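Long-range contacts in hypothetical protein AQ_1354 (Aquifex aeolicus, PDB 1OZ9), which probably acts as a zinc-dependent, single-strand-specific endoribonuclease in 16S rRNA 3'-end maturation and 70S ribosome quality control: residues L38-S44 with G80-D86; I89-A94 with E108-I113; V114-H119 with F135-E139. One frame throughout, in Å; residues are numbered along the deposited sequence.

Interaction 1: L38-S44 with G80-D86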
ATOM      1  N   LEU A  38      -2.894 -15.041  -1.347  1.00 16.27           N
ATOM      2  CA  LEU A  38      -2.064 -15.170  -0.152  1.00 16.51           C
ATOM      3  C   LEU A  38      -2.893 -15.658   1.003  1.00 17.47           C
ATOM      4  O   LEU A  38      -4.040 -15.250   1.138  1.00 16.29           O
ATOM      5  CB  LEU A  38      -1.459 -13.825   0.230  1.00 16.01           C
ATOM      6  CG  LEU A  38      -0.360 -13.415  -0.764  1.00 17.92           C
ATOM      7  CD1 LEU A  38      -0.016 -11.933  -0.627  1.00 19.23           C
ATOM      8  CD2 LEU A  38       0.879 -14.273  -0.454  1.00 17.95           C
ATOM      9  N   ASN A  39      -2.301 -16.514   1.832  1.00 17.58           N
ATOM     10  CA  ASN A  39      -2.990 -17.060   2.990  1.00 19.48           C
ATOM     11  C   ASN A  39      -2.038 -17.028   4.184  1.00 18.51           C
ATOM     12  O   ASN A  39      -0.829 -17.242   4.041  1.00 18.70           O
ATOM     13  CB  ASN A  39      -3.408 -18.530   2.710  1.00 20.71           C
ATOM     14  CG  ASN A  39      -4.378 -18.679   1.513  1.00 26.71           C
ATOM     15  OD1 ASN A  39      -5.609 -18.556   1.667  1.00 33.52           O
ATOM     16  ND2 ASN A  39      -3.827 -19.005   0.321  1.00 31.27           N
ATOM     17  N   ASN A  40      -2.566 -16.777   5.364  1.00 18.99           N
ATOM     18  CA  ASN A  40      -1.731 -16.747   6.546  1.00 19.65           C
ATOM     19  C   ASN A  40      -0.563 -15.769   6.559  1.00 18.46           C
ATOM     20  O   ASN A  40       0.530 -16.137   7.008  1.00 18.16           O
ATOM     21  CB  ASN A  40      -1.135 -18.101   6.724  1.00 20.10           C
ATOM     22  CG  ASN A  40      -1.578 -18.747   7.954  1.00 24.92           C
ATOM     23  OD1 ASN A  40      -2.660 -18.450   8.484  1.00 29.60           O
ATOM     24  ND2 ASN A  40      -0.736 -19.628   8.463  1.00 28.53           N
ATOM     25  N   VAL A  41      -0.773 -14.555   6.067  1.00 17.09           N
ATOM     26  CA  VAL A  41       0.254 -13.557   6.137  1.00 17.34           C
ATOM     27  C   VAL A  41      -0.257 -12.384   6.936  1.00 16.95           C
ATOM     28  O   VAL A  41      -1.469 -12.226   7.127  1.00 17.16           O
ATOM     29  CB  VAL A  41       0.710 -13.057   4.732  1.00 17.34           C
ATOM     30  CG1 VAL A  41       1.209 -14.250   3.875  1.00 17.44           C
ATOM     31  CG2 VAL A  41      -0.430 -12.326   4.046  1.00 18.21           C
ATOM     32  N   GLU A  42       0.668 -11.569   7.416  1.00 16.54           N
ATOM     33  CA  GLU A  42       0.325 -10.363   8.166  1.00 17.43           C
ATOM     34  C   GLU A  42       0.714  -9.135   7.366  1.00 17.92           C
ATOM     35  O   GLU A  42       1.793  -9.091   6.772  1.00 19.02           O
ATOM     36  CB  GLU A  42       1.022 -10.357   9.534  1.00 16.83           C
ATOM     37  CG  GLU A  42       0.743  -9.094  10.375  1.00 16.76           C
ATOM     38  CD  GLU A  42       1.573  -9.105  11.644  1.00 19.71           C
ATOM     39  OE1 GLU A  42       2.425  -8.202  11.824  1.00 17.47           O
ATOM     40  OE2 GLU A  42       1.402 -10.057  12.445  1.00 17.89           O
ATOM     41  N   LEU A  43      -0.167  -8.145   7.320  1.00 18.03           N
ATOM     42  CA  LEU A  43       0.112  -6.921   6.581  1.00 18.98           C
ATOM     43  C   LEU A  43      -0.308  -5.774   7.469  1.00 19.22           C
ATOM     44  O   LEU A  43      -1.421  -5.810   7.999  1.00 20.04           O
ATOM     45  CB  LEU A  43      -0.776  -6.865   5.343  1.00 18.54           C
ATOM     46  CG  LEU A  43      -0.810  -5.542   4.589  1.00 20.28           C
ATOM     47  CD1 LEU A  43       0.590  -5.238   4.021  1.00 21.36           C
ATOM     48  CD2 LEU A  43      -1.853  -5.602   3.462  1.00 21.34           C
ATOM     49  N   SER A  44       0.556  -4.772   7.631  1.00 18.52           N
ATOM     50  CA  SER A  44       0.171  -3.583   8.377  1.00 18.72           C
ATOM     51  C   SER A  44      -0.023  -2.419   7.405  1.00 18.73           C
ATOM     52  O   SER A  44       0.767  -2.254   6.465  1.00 17.70           O
ATOM     53  CB  SER A  44       1.203  -3.246   9.454  1.00 20.04           C
ATOM     54  OG  SER A  44       1.209  -4.278  10.448  1.00 19.73           O
ATOM     55  N   GLY A  80       5.052 -21.058   9.415  1.00 18.84           N
ATOM     56  CA  GLY A  80       3.980 -20.950   8.436  1.00 19.41           C
ATOM     57  C   GLY A  80       3.228 -19.633   8.357  1.00 18.17           C
ATOM     58  O   GLY A  80       2.637 -19.313   7.321  1.00 19.49           O
ATOM     59  N   TYR A  81       3.222 -18.864   9.436  1.00 16.06           N
ATOM     60  CA  TYR A  81       2.625 -17.520   9.415  1.00 15.55           C
ATOM     61  C   TYR A  81       3.749 -16.620   8.976  1.00 15.23           C
ATOM     62  O   TYR A  81       4.825 -16.726   9.528  1.00 16.30           O
ATOM     63  CB  TYR A  81       2.248 -17.143  10.852  1.00 15.13           C
ATOM     64  CG  TYR A  81       1.651 -15.786  11.084  1.00 14.63           C
ATOM     65  CD1 TYR A  81       0.316 -15.546  10.812  1.00 15.86           C
ATOM     66  CD2 TYR A  81       2.399 -14.754  11.650  1.00 15.75           C
ATOM     67  CE1 TYR A  81      -0.254 -14.296  11.051  1.00 14.84           C
ATOM     68  CE2 TYR A  81       1.829 -13.504  11.912  1.00 16.12           C
ATOM     69  CZ  TYR A  81       0.488 -13.297  11.616  1.00 14.21           C
ATOM     70  OH  TYR A  81      -0.120 -12.091  11.859  1.00 14.41           O
ATOM     71  N   LYS A  82       3.540 -15.755   7.995  1.00 15.48           N
ATOM     72  CA  LYS A  82       4.633 -14.899   7.516  1.00 16.85           C
ATOM     73  C   LYS A  82       4.233 -13.414   7.553  1.00 16.88           C
ATOM     74  O   LYS A  82       3.135 -13.061   7.131  1.00 17.06           O
ATOM     75  CB  LYS A  82       5.031 -15.280   6.094  1.00 17.73           C
ATOM     76  CG  LYS A  82       6.303 -14.536   5.543  1.00 20.42           C
ATOM     77  CD  LYS A  82       6.789 -15.242   4.250  1.00 21.78           C
ATOM     78  CE  LYS A  82       8.041 -14.627   3.646  1.00 19.53           C
ATOM     79  NZ  LYS A  82       9.225 -14.902   4.453  1.00 22.62           N
ATOM     80  N   ILE A  83       5.103 -12.578   8.106  1.00 16.42           N
ATOM     81  CA  ILE A  83       4.866 -11.131   8.190  1.00 16.93           C
ATOM     82  C   ILE A  83       5.377 -10.478   6.918  1.00 18.16           C
ATOM     83  O   ILE A  83       6.594 -10.504   6.638  1.00 18.46           O
ATOM     84  CB  ILE A  83       5.564 -10.577   9.424  1.00 17.70           C
ATOM     85  CG1 ILE A  83       5.016 -11.309  10.679  1.00 17.53           C
ATOM     86  CG2 ILE A  83       5.330  -9.028   9.533  1.00 17.12           C
ATOM     87  CD1 ILE A  83       6.084 -11.602  11.728  1.00 19.12           C
ATOM     88  N   LEU A  84       4.464  -9.948   6.120  1.00 17.52           N
ATOM     89  CA  LEU A  84       4.845  -9.381   4.828  1.00 19.24           C
ATOM     90  C   LEU A  84       5.508  -8.045   5.026  1.00 19.77           C
ATOM     91  O   LEU A  84       6.558  -7.756   4.416  1.00 19.02           O
ATOM     92  CB  LEU A  84       3.648  -9.182   3.931  1.00 19.50           C
ATOM     93  CG  LEU A  84       2.826 -10.348   3.402  1.00 22.12           C
ATOM     94  CD1 LEU A  84       1.922  -9.778   2.274  1.00 26.96           C
ATOM     95  CD2 LEU A  84       3.736 -11.511   2.921  1.00 24.72           C
ATOM     96  N   GLY A  85       4.911  -7.229   5.895  1.00 18.69           N
ATOM     97  CA  GLY A  85       5.509  -5.959   6.229  1.00 19.53           C
ATOM     98  C   GLY A  85       4.498  -4.835   6.250  1.00 19.88           C
ATOM     99  O   GLY A  85       3.290  -5.073   6.433  1.00 19.89           O
ATOM    100  N   ASP A  86       4.990  -3.618   6.058  1.00 19.28           N
ATOM    101  CA  ASP A  86       4.143  -2.439   6.204  1.00 19.27           C
ATOM    102  C   ASP A  86       3.944  -1.637   4.938  1.00 18.06           C
ATOM    103  O   ASP A  86       4.863  -1.494   4.144  1.00 16.34           O
ATOM    104  CB  ASP A  86       4.780  -1.454   7.189  1.00 19.69           C
ATOM    105  CG  ASP A  86       5.089  -2.081   8.525  1.00 23.69           C
ATOM    106  OD1 ASP A  86       4.322  -2.955   8.945  1.00 25.23           O
ATOM    107  OD2 ASP A  86       6.093  -1.771   9.192  1.00 28.07           O
TER
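Glu42 and Tyr81 slant across each other on one side of a parallel strand pair, and their polar ends meet. The Tyr81 hydroxyl OH donates to Glu42 OE2 at 2.6 Å, using the anti lone pair of that oxygen. The acceptor lies in the ring plane, at the edge, while the carboxylate is turned 64° from the ring. Glu42 reaches this spot as an extended chain, with CG anti to its backbone N (chi1 178°). The phenol oxygen also touches the glutamate stem: Tyr81 OH comes to 3.1 Å from Glu42 CB. Arg10 of the next strand is a weak further partner of both groups. Ile83 lies alongside Glu42 and points the same way.

On the other side the contact is carried by apolar side chains. Leu84 lies aslant against Val41, with Leu84 CG 3.7 Å from Val41 CB. Its two methyls straddle the valine: CD1 nears CG2, and CD2 nears CG1. Leu84 CD1 also meets Leu38 CD1 tip to tip at 4.1 Å. Leu33 of helix 22-35 packs on both leucines.

The backbones are laced by Lys82 N to Asn40 O, Glu42 N to Lys82 O (2.9 Å) and Leu84 N to Glu42 O. The register then slips by one residue. Leu84 and Gly85 together face Leu43, and pairing resumes with Ser44 N to Gly85 O at 3.0 Å, a nearly straight bond. Gly85 N is buried there without a partner. This is a beta bulge between the two central strands, 41-48 and 81-90, of a mixed four-stranded sheet in a matrix metalloproteinase-type fold.

Interaction 2: I89-A94 with E108-I113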
ATOM      1  N   ILE A  89       0.905   5.256   4.003  1.00 15.96           N
ATOM      2  CA  ILE A  89       0.344   6.187   3.039  1.00 16.15           C
ATOM      3  C   ILE A  89       0.120   7.536   3.697  1.00 16.07           C
ATOM      4  O   ILE A  89      -0.324   7.592   4.843  1.00 16.91           O
ATOM      5  CB  ILE A  89      -1.023   5.630   2.598  1.00 16.54           C
ATOM      6  CG1 ILE A  89      -0.779   4.398   1.719  1.00 16.70           C
ATOM      7  CG2 ILE A  89      -1.856   6.724   1.880  1.00 17.71           C
ATOM      8  CD1 ILE A  89      -2.027   3.561   1.420  1.00 18.94           C
ATOM      9  N   SER A  90       0.420   8.612   2.994  1.00 15.99           N
ATOM     10  CA  SER A  90       0.140   9.924   3.547  1.00 16.52           C
ATOM     11  C   SER A  90      -1.207  10.385   3.023  1.00 17.12           C
ATOM     12  O   SER A  90      -1.406  10.548   1.808  1.00 16.43           O
ATOM     13  CB  SER A  90       1.179  10.965   3.130  1.00 16.48           C
ATOM     14  OG  SER A  90       0.704  12.268   3.526  1.00 16.16           O
ATOM     15  N   GLN A  91      -2.126  10.616   3.946  1.00 17.66           N
ATOM     16  CA  GLN A  91      -3.400  11.189   3.567  1.00 18.31           C
ATOM     17  C   GLN A  91      -3.233  12.553   2.908  1.00 18.22           C
ATOM     18  O   GLN A  91      -3.968  12.889   1.994  1.00 18.84           O
ATOM     19  CB  GLN A  91      -4.324  11.317   4.795  1.00 17.94           C
ATOM     20  CG  GLN A  91      -5.677  11.881   4.434  1.00 17.88           C
ATOM     21  CD  GLN A  91      -6.556  12.054   5.669  1.00 18.47           C
ATOM     22  OE1 GLN A  91      -6.722  13.166   6.196  1.00 19.22           O
ATOM     23  NE2 GLN A  91      -7.106  10.965   6.121  1.00 13.93           N
ATOM     24  N   ASP A  92      -2.292  13.356   3.402  1.00 18.60           N
ATOM     25  CA  ASP A  92      -2.064  14.692   2.866  1.00 18.57           C
ATOM     26  C   ASP A  92      -1.735  14.637   1.381  1.00 17.99           C
ATOM     27  O   ASP A  92      -2.271  15.404   0.575  1.00 16.72           O
ATOM     28  CB  ASP A  92      -0.881  15.360   3.546  1.00 19.00           C
ATOM     29  CG  ASP A  92      -1.138  15.702   4.995  1.00 23.07           C
ATOM     30  OD1 ASP A  92      -2.329  15.785   5.423  1.00 24.40           O
ATOM     31  OD2 ASP A  92      -0.183  15.914   5.774  1.00 22.86           O
ATOM     32  N   THR A  93      -0.806  13.762   1.026  1.00 17.21           N
ATOM     33  CA  THR A  93      -0.407  13.664  -0.362  1.00 17.37           C
ATOM     34  C   THR A  93      -1.490  13.007  -1.171  1.00 17.00           C
ATOM     35  O   THR A  93      -1.752  13.442  -2.277  1.00 17.25           O
ATOM     36  CB  THR A  93       0.933  12.914  -0.497  1.00 17.53           C
ATOM     37  OG1 THR A  93       1.970  13.776  -0.022  1.00 17.98           O
ATOM     38  CG2 THR A  93       1.292  12.695  -1.985  1.00 17.55           C
ATOM     39  N   ALA A  94      -2.126  11.976  -0.611  1.00 16.78           N
ATOM     40  CA  ALA A  94      -3.226  11.292  -1.289  1.00 16.83           C
ATOM     41  C   ALA A  94      -4.332  12.295  -1.669  1.00 17.23           C
ATOM     42  O   ALA A  94      -4.894  12.232  -2.769  1.00 16.71           O
ATOM     43  CB  ALA A  94      -3.797  10.178  -0.372  1.00 17.56           C
ATOM     44  N   GLU A 108      -8.202   7.155  -4.220  1.00 17.72           N
ATOM     45  CA  GLU A 108      -6.743   7.309  -4.219  1.00 17.36           C
ATOM     46  C   GLU A 108      -6.102   6.430  -3.140  1.00 17.79           C
ATOM     47  O   GLU A 108      -5.058   5.780  -3.358  1.00 15.95           O
ATOM     48  CB  GLU A 108      -6.339   8.787  -4.058  1.00 17.69           C
ATOM     49  CG  GLU A 108      -4.822   9.048  -4.085  1.00 17.15           C
ATOM     50  CD  GLU A 108      -4.169   8.727  -5.433  1.00 21.76           C
ATOM     51  OE1 GLU A 108      -4.897   8.485  -6.439  1.00 18.12           O
ATOM     52  OE2 GLU A 108      -2.912   8.723  -5.493  1.00 22.14           O
ATOM     53  N   VAL A 109      -6.725   6.388  -1.968  1.00 16.47           N
ATOM     54  CA  VAL A 109      -6.178   5.548  -0.921  1.00 16.72           C
ATOM     55  C   VAL A 109      -6.220   4.063  -1.290  1.00 16.85           C
ATOM     56  O   VAL A 109      -5.281   3.315  -1.022  1.00 17.39           O
ATOM     57  CB  VAL A 109      -6.875   5.835   0.416  1.00 17.25           C
ATOM     58  CG1 VAL A 109      -6.464   4.785   1.464  1.00 17.35           C
ATOM     59  CG2 VAL A 109      -6.490   7.267   0.848  1.00 17.23           C
ATOM     60  N   LYS A 110      -7.320   3.641  -1.884  1.00 16.82           N
ATOM     61  CA  LYS A 110      -7.480   2.263  -2.342  1.00 18.03           C
ATOM     62  C   LYS A 110      -6.368   1.901  -3.342  1.00 18.04           C
ATOM     63  O   LYS A 110      -5.711   0.838  -3.242  1.00 18.87           O
ATOM     64  CB  LYS A 110      -8.850   2.070  -3.006  1.00 17.48           C
ATOM     65  CG  LYS A 110      -9.095   0.639  -3.555  1.00 20.97           C
ATOM     66  CD  LYS A 110     -10.499   0.495  -4.164  1.00 26.49           C
ATOM     67  CE  LYS A 110     -10.602   1.208  -5.487  1.00 30.13           C
ATOM     68  NZ  LYS A 110     -11.986   1.163  -6.079  1.00 32.95           N
ATOM     69  N   ARG A 111      -6.134   2.801  -4.280  1.00 17.66           N
ATOM     70  CA  ARG A 111      -5.118   2.585  -5.305  1.00 18.45           C
ATOM     71  C   ARG A 111      -3.708   2.532  -4.713  1.00 18.19           C
ATOM     72  O   ARG A 111      -2.851   1.754  -5.175  1.00 18.72           O
ATOM     73  CB  ARG A 111      -5.212   3.667  -6.370  1.00 17.26           C
ATOM     74  CG  ARG A 111      -6.406   3.466  -7.351  1.00 21.49           C
ATOM     75  CD  ARG A 111      -6.516   4.565  -8.412  1.00 22.42           C
ATOM     76  NE  ARG A 111      -7.813   4.641  -9.086  1.00 26.36           N
ATOM     77  CZ  ARG A 111      -8.038   5.348 -10.219  1.00 30.92           C
ATOM     78  NH1 ARG A 111      -7.039   6.003 -10.814  1.00 31.17           N
ATOM     79  NH2 ARG A 111      -9.259   5.398 -10.771  1.00 29.77           N
ATOM     80  N   LEU A 112      -3.470   3.346  -3.699  1.00 17.37           N
ATOM     81  CA  LEU A 112      -2.182   3.391  -3.053  1.00 16.79           C
ATOM     82  C   LEU A 112      -1.957   2.133  -2.217  1.00 17.67           C
ATOM     83  O   LEU A 112      -0.826   1.671  -2.092  1.00 16.54           O
ATOM     84  CB  LEU A 112      -2.051   4.645  -2.172  1.00 17.28           C
ATOM     85  CG  LEU A 112      -1.868   5.942  -2.983  1.00 17.34           C
ATOM     86  CD1 LEU A 112      -2.002   7.161  -2.098  1.00 18.52           C
ATOM     87  CD2 LEU A 112      -0.501   5.998  -3.738  1.00 17.54           C
ATOM     88  N   ILE A 113      -3.020   1.595  -1.621  1.00 16.54           N
ATOM     89  CA  ILE A 113      -2.880   0.331  -0.879  1.00 17.13           C
ATOM     90  C   ILE A 113      -2.434  -0.775  -1.810  1.00 17.51           C
ATOM     91  O   ILE A 113      -1.520  -1.536  -1.501  1.00 17.92           O
ATOM     92  CB  ILE A 113      -4.219  -0.054  -0.256  1.00 16.57           C
ATOM     93  CG1 ILE A 113      -4.475   0.841   0.949  1.00 16.54           C
ATOM     94  CG2 ILE A 113      -4.224  -1.538   0.199  1.00 18.49           C
ATOM     95  CD1 ILE A 113      -5.934   0.811   1.431  1.00 17.55           C
TER
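Of the side chains that touch here, Glu108 alone ends in a flat group, and it meets Ala94 through its stem. Glu108 CG lies 3.4 Å from the carbonyl O of Ala94, and 4.0 Å from Ala94 CB. No ring takes part, and neither face nor edge of the carboxylate is used across the contact. The chain bends at its second torsion (chi2 65°), and Glu108 OE1 is hydrogen-bonded to His103 instead.

The rest is aliphatic. Ile89 points from the end of its strand at the helix, and its CD1 sits at the meeting point of two residues. Ile89 CD1 is 3.7 Å from Ile113 CG1, and these two side chains cross at about a right angle. Ile89 CD1 is also 3.8 Å from Leu112 CB. Leu112 is used along its length: its CB takes the tip of Ile89, while its CD1 lies 3.9 Å from Ala94 CB and near Ile89 CG2. Val109 CG2 adds a methyl contact to Ala94.

Between Ile89 and Ala94 the chain passes from strand 81-90 into helix 91-101. Ser90 is the N-cap of that helix, and its OG accepts from Thr93 N at 3.3 Å. Asp50 holds the same serine hydroxyl and that of Thr93. Val69 of strand 69-78 packs on both Ile89 and Leu112.

Six buried residues thus join the strand-to-helix junction to helix 105-120, which carries His115 and His119. With polar bonds kept to its margins, the contact rests on shape fit and exclusion of water rather than on directed bonds.

Interaction 3: V114-H119 with F135-E139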
ATOM      1  N   VAL A 114      -3.076  -0.864  -2.966  1.00 17.38           N
ATOM      2  CA  VAL A 114      -2.702  -1.890  -3.958  1.00 16.66           C
ATOM      3  C   VAL A 114      -1.282  -1.654  -4.420  1.00 17.16           C
ATOM      4  O   VAL A 114      -0.468  -2.594  -4.479  1.00 17.11           O
ATOM      5  CB  VAL A 114      -3.695  -1.878  -5.142  1.00 16.10           C
ATOM      6  CG1 VAL A 114      -3.291  -2.871  -6.262  1.00 15.06           C
ATOM      7  CG2 VAL A 114      -5.099  -2.226  -4.594  1.00 16.91           C
ATOM      8  N   HIS A 115      -0.961  -0.401  -4.722  1.00 16.25           N
ATOM      9  CA  HIS A 115       0.387  -0.095  -5.195  1.00 17.34           C
ATOM     10  C   HIS A 115       1.407  -0.543  -4.131  1.00 16.59           C
ATOM     11  O   HIS A 115       2.420  -1.178  -4.449  1.00 16.45           O
ATOM     12  CB  HIS A 115       0.501   1.400  -5.468  1.00 17.58           C
ATOM     13  CG  HIS A 115       1.760   1.797  -6.171  1.00 19.66           C
ATOM     14  ND1 HIS A 115       1.876   1.793  -7.547  1.00 18.10           N
ATOM     15  CD2 HIS A 115       2.951   2.226  -5.689  1.00 19.94           C
ATOM     16  CE1 HIS A 115       3.084   2.217  -7.883  1.00 21.83           C
ATOM     17  NE2 HIS A 115       3.760   2.472  -6.774  1.00 21.88           N
ATOM     18  N   GLY A 116       1.131  -0.225  -2.869  1.00 15.83           N
ATOM     19  CA  GLY A 116       2.045  -0.584  -1.785  1.00 15.92           C
ATOM     20  C   GLY A 116       2.216  -2.094  -1.606  1.00 16.86           C
ATOM     21  O   GLY A 116       3.325  -2.595  -1.371  1.00 15.10           O
ATOM     22  N   ILE A 117       1.109  -2.827  -1.728  1.00 16.98           N
ATOM     23  CA  ILE A 117       1.150  -4.272  -1.543  1.00 17.83           C
ATOM     24  C   ILE A 117       1.986  -4.896  -2.636  1.00 17.23           C
ATOM     25  O   ILE A 117       2.790  -5.793  -2.364  1.00 18.95           O
ATOM     26  CB  ILE A 117      -0.254  -4.873  -1.523  1.00 18.07           C
ATOM     27  CG1 ILE A 117      -0.941  -4.444  -0.230  1.00 18.06           C
ATOM     28  CG2 ILE A 117      -0.205  -6.436  -1.591  1.00 18.68           C
ATOM     29  CD1 ILE A 117      -2.389  -4.832  -0.150  1.00 16.98           C
ATOM     30  N   VAL A 118       1.787  -4.463  -3.872  1.00 15.70           N
ATOM     31  CA  VAL A 118       2.559  -5.032  -4.974  1.00 15.95           C
ATOM     32  C   VAL A 118       4.067  -4.795  -4.781  1.00 16.69           C
ATOM     33  O   VAL A 118       4.893  -5.685  -5.047  1.00 16.41           O
ATOM     34  CB  VAL A 118       2.081  -4.478  -6.353  1.00 16.26           C
ATOM     35  CG1 VAL A 118       2.973  -5.029  -7.516  1.00 15.32           C
ATOM     36  CG2 VAL A 118       0.577  -4.828  -6.558  1.00 14.81           C
ATOM     37  N   HIS A 119       4.429  -3.612  -4.292  1.00 16.55           N
ATOM     38  CA  HIS A 119       5.826  -3.320  -3.985  1.00 18.26           C
ATOM     39  C   HIS A 119       6.314  -4.282  -2.924  1.00 18.09           C
ATOM     40  O   HIS A 119       7.462  -4.738  -2.957  1.00 16.34           O
ATOM     41  CB  HIS A 119       5.994  -1.916  -3.410  1.00 19.99           C
ATOM     42  CG  HIS A 119       6.287  -0.880  -4.436  1.00 23.06           C
ATOM     43  ND1 HIS A 119       7.529  -0.723  -5.004  1.00 25.66           N
ATOM     44  CD2 HIS A 119       5.485   0.056  -5.003  1.00 26.06           C
ATOM     45  CE1 HIS A 119       7.484   0.265  -5.883  1.00 28.45           C
ATOM     46  NE2 HIS A 119       6.255   0.760  -5.895  1.00 27.67           N
ATOM     47  N   PHE A 135       4.943  -5.281 -12.938  1.00 17.45           N
ATOM     48  CA  PHE A 135       4.367  -4.568 -11.806  1.00 17.07           C
ATOM     49  C   PHE A 135       2.955  -4.107 -12.160  1.00 16.99           C
ATOM     50  O   PHE A 135       1.998  -4.317 -11.412  1.00 15.68           O
ATOM     51  CB  PHE A 135       5.217  -3.343 -11.445  1.00 17.15           C
ATOM     52  CG  PHE A 135       4.732  -2.613 -10.216  1.00 18.18           C
ATOM     53  CD1 PHE A 135       5.411  -2.726  -8.995  1.00 16.03           C
ATOM     54  CD2 PHE A 135       3.607  -1.817 -10.272  1.00 18.50           C
ATOM     55  CE1 PHE A 135       4.975  -2.047  -7.865  1.00 18.34           C
ATOM     56  CE2 PHE A 135       3.143  -1.157  -9.118  1.00 18.12           C
ATOM     57  CZ  PHE A 135       3.823  -1.272  -7.927  1.00 16.96           C
ATOM     58  N   ARG A 136       2.851  -3.442 -13.302  1.00 16.72           N
ATOM     59  CA  ARG A 136       1.580  -2.893 -13.742  1.00 18.03           C
ATOM     60  C   ARG A 136       0.552  -3.965 -14.053  1.00 17.75           C
ATOM     61  O   ARG A 136      -0.575  -3.818 -13.663  1.00 17.94           O
ATOM     62  CB  ARG A 136       1.767  -1.981 -14.962  1.00 18.74           C
ATOM     63  CG  ARG A 136       2.493  -0.669 -14.641  1.00 21.59           C
ATOM     64  CD  ARG A 136       1.943   0.162 -13.465  1.00 24.50           C
ATOM     65  NE  ARG A 136       2.629   1.459 -13.410  1.00 27.45           N
ATOM     66  CZ  ARG A 136       2.653   2.291 -12.363  1.00 27.98           C
ATOM     67  NH1 ARG A 136       2.018   1.989 -11.243  1.00 25.35           N
ATOM     68  NH2 ARG A 136       3.321   3.449 -12.460  1.00 28.25           N
ATOM     69  N   GLU A 137       0.927  -5.028 -14.758  1.00 18.27           N
ATOM     70  CA  GLU A 137      -0.033  -6.123 -14.951  1.00 19.52           C
ATOM     71  C   GLU A 137      -0.610  -6.621 -13.588  1.00 19.38           C
ATOM     72  O   GLU A 137      -1.823  -6.751 -13.434  1.00 18.49           O
ATOM     73  CB  GLU A 137       0.587  -7.253 -15.787  1.00 20.65           C
ATOM     74  CG  GLU A 137       0.939  -6.817 -17.216  1.00 24.58           C
ATOM     75  CD  GLU A 137       1.480  -7.939 -18.087  1.00 30.30           C
ATOM     76  OE1 GLU A 137       1.988  -8.933 -17.500  1.00 33.40           O
ATOM     77  OE2 GLU A 137       1.392  -7.825 -19.349  1.00 31.43           O
ATOM     78  N   LEU A 138       0.237  -6.812 -12.573  1.00 19.02           N
ATOM     79  CA  LEU A 138      -0.262  -7.300 -11.278  1.00 19.28           C
ATOM     80  C   LEU A 138      -1.153  -6.281 -10.569  1.00 19.28           C
ATOM     81  O   LEU A 138      -2.201  -6.598 -10.004  1.00 18.93           O
ATOM     82  CB  LEU A 138       0.900  -7.694 -10.359  1.00 19.87           C
ATOM     83  CG  LEU A 138       0.458  -8.541  -9.173  1.00 21.72           C
ATOM     84  CD1 LEU A 138      -0.228  -9.791  -9.736  1.00 23.48           C
ATOM     85  CD2 LEU A 138       1.660  -8.933  -8.329  1.00 21.27           C
ATOM     86  N   GLU A 139      -0.741  -5.025 -10.610  1.00 18.48           N
ATOM     87  CA  GLU A 139      -1.508  -3.974  -9.998  1.00 18.29           C
ATOM     88  C   GLU A 139      -2.890  -3.834 -10.676  1.00 18.50           C
ATOM     89  O   GLU A 139      -3.927  -3.712 -10.006  1.00 17.43           O
ATOM     90  CB  GLU A 139      -0.693  -2.699 -10.137  1.00 18.86           C
ATOM     91  CG  GLU A 139      -1.333  -1.460  -9.568  1.00 18.72           C
ATOM     92  CD  GLU A 139      -0.416  -0.261  -9.688  1.00 19.67           C
ATOM     93  OE1 GLU A 139       0.162  -0.073 -10.781  1.00 17.41           O
ATOM     94  OE2 GLU A 139      -0.276   0.488  -8.702  1.00 18.82           O
TER
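The carboxylate of Glu139 is held at both oxygens, one of them by His115 across the contact. His115 ND1 donates to Glu139 OE2 at 2.8 Å, with an N-H...O angle of 153°. The oxygen lies in the plane of the imidazole, at its edge, but is met on its syn side with the donor out of the carboxylate plane. Arg136 NH1, from the same helix as Glu139, makes a salt bridge to Glu139 OE1 at 2.8 Å along the syn lone pair. This second grip limits the rotation of the carboxylate. The extended glutamate chain, with CG anti to its backbone N, brings the group to the histidine.

Phe135 fills the space between three side chains. Its CZ lies over one face of the His115 ring, near the rim, 3.6 Å from His115 CE1. Toward His119 it shows an edge: Phe135 CE1 stands over the centre of that imidazole, in a T-shaped pair with planes 61° apart. Val118 CG1 sits over one face of the phenyl ring, 3.7 Å from its centroid, in a CH-pi contact. The same methyl reaches Leu138 CD2, and Val114 CG1 touches Glu139 CG. Tyr123 packs on Phe135 and Leu138 from outside the two helices.

His115 and His119 are predicted ligands of the catalytic zinc, together with His125, whose ring meets both. Their spacing along the chain is that of an HxxxHxxxxxH zinc motif. The bond to His115 is consistent with Glu139 being a second-shell residue of the zinc site. By accepting from ND1 it should restrain the turn of that ring, which would leave NE2 for a metal. The phenyl ring of Phe135 packs against both imidazoles and offers no polar atom to their nitrogens.

How the interactions relate
The three contacts follow one another along the chain and none is nested or crossed. Interaction 1 closes first: it pairs strand 41-48 with strand 81-90 across a span that includes helix 50-61 and strand 69-78. Strand 81-90 then runs on into interaction 2, which closes a shorter loop through helix 91-101 and returns on helix 105-120. That helix continues directly into interaction 3, where helix 129-147 comes back after the segment with His125. Interactions 1 and 3 also touch, through Leu43 CD2 and Ile117 CD1. Together they tie the sheet to helix 105-120, and this helix to the C-terminal one.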